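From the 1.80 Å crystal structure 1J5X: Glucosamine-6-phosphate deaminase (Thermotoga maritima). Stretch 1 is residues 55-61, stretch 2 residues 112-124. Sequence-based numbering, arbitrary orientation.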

# COMPACT_ATOMS: atom_id res chain seq x y z
N VAL A 55 5.04 1.90 18.80
CA VAL A 55 5.82 2.15 17.59
C VAL A 55 4.96 2.94 16.64
O VAL A 55 3.79 2.62 16.41
CB VAL A 55 6.32 0.88 16.96
CG1 VAL A 55 7.13 1.21 15.65
CG2 VAL A 55 7.20 0.11 18.00
N LEU A 56 5.52 4.06 16.16
CA LEU A 56 4.82 4.92 15.22
C LEU A 56 5.30 4.65 13.76
O LEU A 56 6.44 4.24 13.55
CB LEU A 56 5.13 6.38 15.52
CG LEU A 56 4.98 6.87 16.97
CD1 LEU A 56 5.15 8.41 16.98
CD2 LEU A 56 3.64 6.49 17.49
N PHE A 57 4.39 4.88 12.80
CA PHE A 57 4.67 4.71 11.37
C PHE A 57 4.20 6.04 10.81
O PHE A 57 3.03 6.36 10.89
CB PHE A 57 3.90 3.53 10.86
CG PHE A 57 4.37 2.23 11.47
CD1 PHE A 57 3.85 1.78 12.71
CD2 PHE A 57 5.37 1.51 10.85
CE1 PHE A 57 4.35 0.60 13.30
CE2 PHE A 57 5.88 0.32 11.42
CZ PHE A 57 5.36 -0.12 12.65
N VAL A 58 5.12 6.81 10.21
CA VAL A 58 4.75 8.20 9.83
C VAL A 58 5.12 8.46 8.37
O VAL A 58 6.25 8.17 7.98
CB VAL A 58 5.60 9.17 10.74
CG1 VAL A 58 5.35 10.63 10.38
CG2 VAL A 58 5.25 8.89 12.26
N GLY A 59 4.20 9.01 7.58
CA GLY A 59 4.55 9.24 6.18
C GLY A 59 3.47 10.04 5.48
O GLY A 59 2.50 10.37 6.12
N CYS A 60 3.66 10.33 4.17
CA CYS A 60 2.70 11.11 3.37
C CYS A 60 2.26 10.39 2.11
O CYS A 60 3.09 9.71 1.47
CB CYS A 60 3.32 12.44 2.91
SG CYS A 60 3.94 13.49 4.26
N GLY A 61 0.98 10.55 1.77
CA GLY A 61 0.45 9.97 0.52
C GLY A 61 0.60 8.46 0.50
O GLY A 61 0.20 7.78 1.48
N ASN A 112 13.36 13.34 0.83
CA ASN A 112 13.48 14.78 1.01
C ASN A 112 12.13 15.48 1.26
O ASN A 112 12.05 16.72 1.30
CB ASN A 112 14.22 15.38 -0.22
CG ASN A 112 15.71 15.03 -0.23
OD1 ASN A 112 16.34 15.03 0.93
ND2 ASN A 112 16.30 14.80 -1.32
N THR A 113 11.09 14.68 1.50
CA THR A 113 9.73 15.20 1.77
C THR A 113 9.78 16.09 3.01
O THR A 113 10.11 15.64 4.11
CB THR A 113 8.75 14.01 1.98
OG1 THR A 113 8.87 13.14 0.85
CG2 THR A 113 7.31 14.50 2.06
N THR A 114 9.49 17.38 2.80
CA THR A 114 9.60 18.34 3.90
C THR A 114 8.88 17.95 5.18
O THR A 114 9.46 18.04 6.26
CB THR A 114 9.12 19.71 3.48
OG1 THR A 114 9.74 20.11 2.23
CG2 THR A 114 9.51 20.69 4.56
N GLU A 115 7.63 17.53 5.04
CA GLU A 115 6.85 17.14 6.22
C GLU A 115 7.48 15.98 6.99
O GLU A 115 7.41 15.94 8.21
CB GLU A 115 5.44 16.79 5.74
CG GLU A 115 4.66 18.01 5.32
CD GLU A 115 3.48 17.60 4.46
OE1 GLU A 115 2.54 16.98 5.04
OE2 GLU A 115 3.49 17.83 3.23
N VAL A 116 8.14 15.06 6.28
CA VAL A 116 8.73 13.88 6.94
C VAL A 116 9.97 14.31 7.67
O VAL A 116 10.27 13.80 8.74
CB VAL A 116 9.02 12.76 5.88
CG1 VAL A 116 9.69 11.52 6.56
CG2 VAL A 116 7.72 12.35 5.26
N LEU A 117 10.74 15.25 7.06
CA LEU A 117 11.93 15.74 7.73
C LEU A 117 11.54 16.59 8.96
O LEU A 117 12.21 16.57 10.02
CB LEU A 117 12.78 16.58 6.73
CG LEU A 117 13.41 15.60 5.72
CD1 LEU A 117 14.06 16.49 4.58
CD2 LEU A 117 14.45 14.73 6.42
N LEU A 118 10.46 17.35 8.84
CA LEU A 118 10.05 18.12 10.01
C LEU A 118 9.60 17.16 11.10
O LEU A 118 9.91 17.36 12.29
CB LEU A 118 8.89 19.05 9.68
CG LEU A 118 9.31 20.22 8.76
CD1 LEU A 118 8.08 20.93 8.21
CD2 LEU A 118 10.19 21.18 9.56
N ALA A 119 8.85 16.14 10.70
CA ALA A 119 8.39 15.14 11.68
C ALA A 119 9.57 14.46 12.37
O ALA A 119 9.57 14.23 13.57
CB ALA A 119 7.46 14.08 10.95
N ASN A 120 10.60 14.10 11.58
CA ASN A 120 11.77 13.46 12.12
C ASN A 120 12.40 14.35 13.20
O ASN A 120 12.78 13.90 14.27
CB ASN A 120 12.78 13.23 10.95
CG ASN A 120 14.05 12.55 11.41
OD1 ASN A 120 14.01 11.45 12.00
ND2 ASN A 120 15.23 13.21 11.12
N ASP A 121 12.50 15.64 12.92
CA ASP A 121 13.07 16.54 13.91
C ASP A 121 12.22 16.63 15.21
O ASP A 121 12.71 16.55 16.33
CB ASP A 121 13.24 17.91 13.28
CG ASP A 121 14.31 18.71 13.96
OD1 ASP A 121 15.50 18.25 13.95
OD2 ASP A 121 13.96 19.77 14.54
N VAL A 122 10.93 16.80 15.04
CA VAL A 122 10.01 16.85 16.17
C VAL A 122 10.13 15.54 16.99
O VAL A 122 10.21 15.56 18.23
CB VAL A 122 8.54 16.99 15.64
CG1 VAL A 122 7.52 16.56 16.74
CG2 VAL A 122 8.26 18.43 15.22
N LEU A 123 10.14 14.39 16.32
CA LEU A 123 10.16 13.12 17.07
C LEU A 123 11.47 12.95 17.80
O LEU A 123 11.50 12.47 18.95
CB LEU A 123 9.92 11.92 16.15
CG LEU A 123 8.46 11.90 15.69
CD1 LEU A 123 8.29 11.05 14.40
CD2 LEU A 123 7.60 11.31 16.85
N LYS A 124 12.55 13.36 17.16
CA LYS A 124 13.86 13.21 17.79
C LYS A 124 13.96 14.11 19.01
O LYS A 124 14.55 13.72 20.00
CB LYS A 124 14.99 13.55 16.79
CG LYS A 124 15.34 12.37 15.84
CD LYS A 124 16.22 12.80 14.66
CE LYS A 124 17.67 12.98 15.04
NZ LYS A 124 18.45 13.62 13.90

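How do the two backbones lie against each other? Residues 55-59 form a strand and residues 114-124 a helix, and the two run in roughly opposite senses, their N-to-C directions 146° apart. The axes come within 8.8 Å, a spacing that leaves room for side chains between them. Leu 56 CA lies 10.0 Å from Leu 123 CA, but Gly 59 CA, with no side chain, lies 6.3 Å from Val 116 CA. The helix satisfies its own backbone through bonds such as Leu 123 N to Ala 119 O at 2.8 Å, and no hydrogen bond crosses between the stretches. The contact, burying 292 Å² over both sides, is therefore one of side-chain packing.

Which residues can reach across? On the extended strand, alternate side chains face the helix: Leu 56 and Val 58 point toward it, and Cys 60, just past the strand's end, does the same, while Val 55 and Phe 57 stay out of reach. On the helix, Glu 115, Ala 119 and Leu 123 recur every four residues, about one turn apart, and all point toward the strand. Because the senses are roughly opposite, Leu 56 meets Leu 123, and Cys 60 the first turn and the residue before it.

What fills the apolar part of the contact? Leu 56 CD1 packs 3.8 Å from Leu 123 CD2, so two long, branched side chains bridge the gap by meeting at their methyl tips. Val 58, with chi1 at t, spreads its two methyls over residues one helical turn apart: CG1 lies 4.1 Å from Ala 119 CB, and CG2 lies 4.3 Å from Leu 123 CD1. Ala 119 offers just a methyl, and the branched valine packs directly against it. These four residues are buried, which suits their hydrocarbon side chains.

What happens where the helix begins? Cys 60 has the largest area covered by the other stretch, 66 Å², although it remains partly exposed in the whole structure. Its chi1 is m, and its sulfur sits among three helix-side neighbours: Cys 60 SG is 4.1 Å from Thr 113 CG2, 4.1 Å from Val 116 CG2 and 3.8 Å from Glu 115 OE1. The compact, polarizable sulfur suits this mixed setting of methyl groups and a carboxylate oxygen. The CA-to-CB bond of Val 116 points sideways to the strand, yet its CG2 still reaches the sulfur. Thr 113 holds the N-cap position without a side-chain capping bond; its methyl faces Cys 60, while its OG1 is hydrogen-bonded elsewhere in the structure.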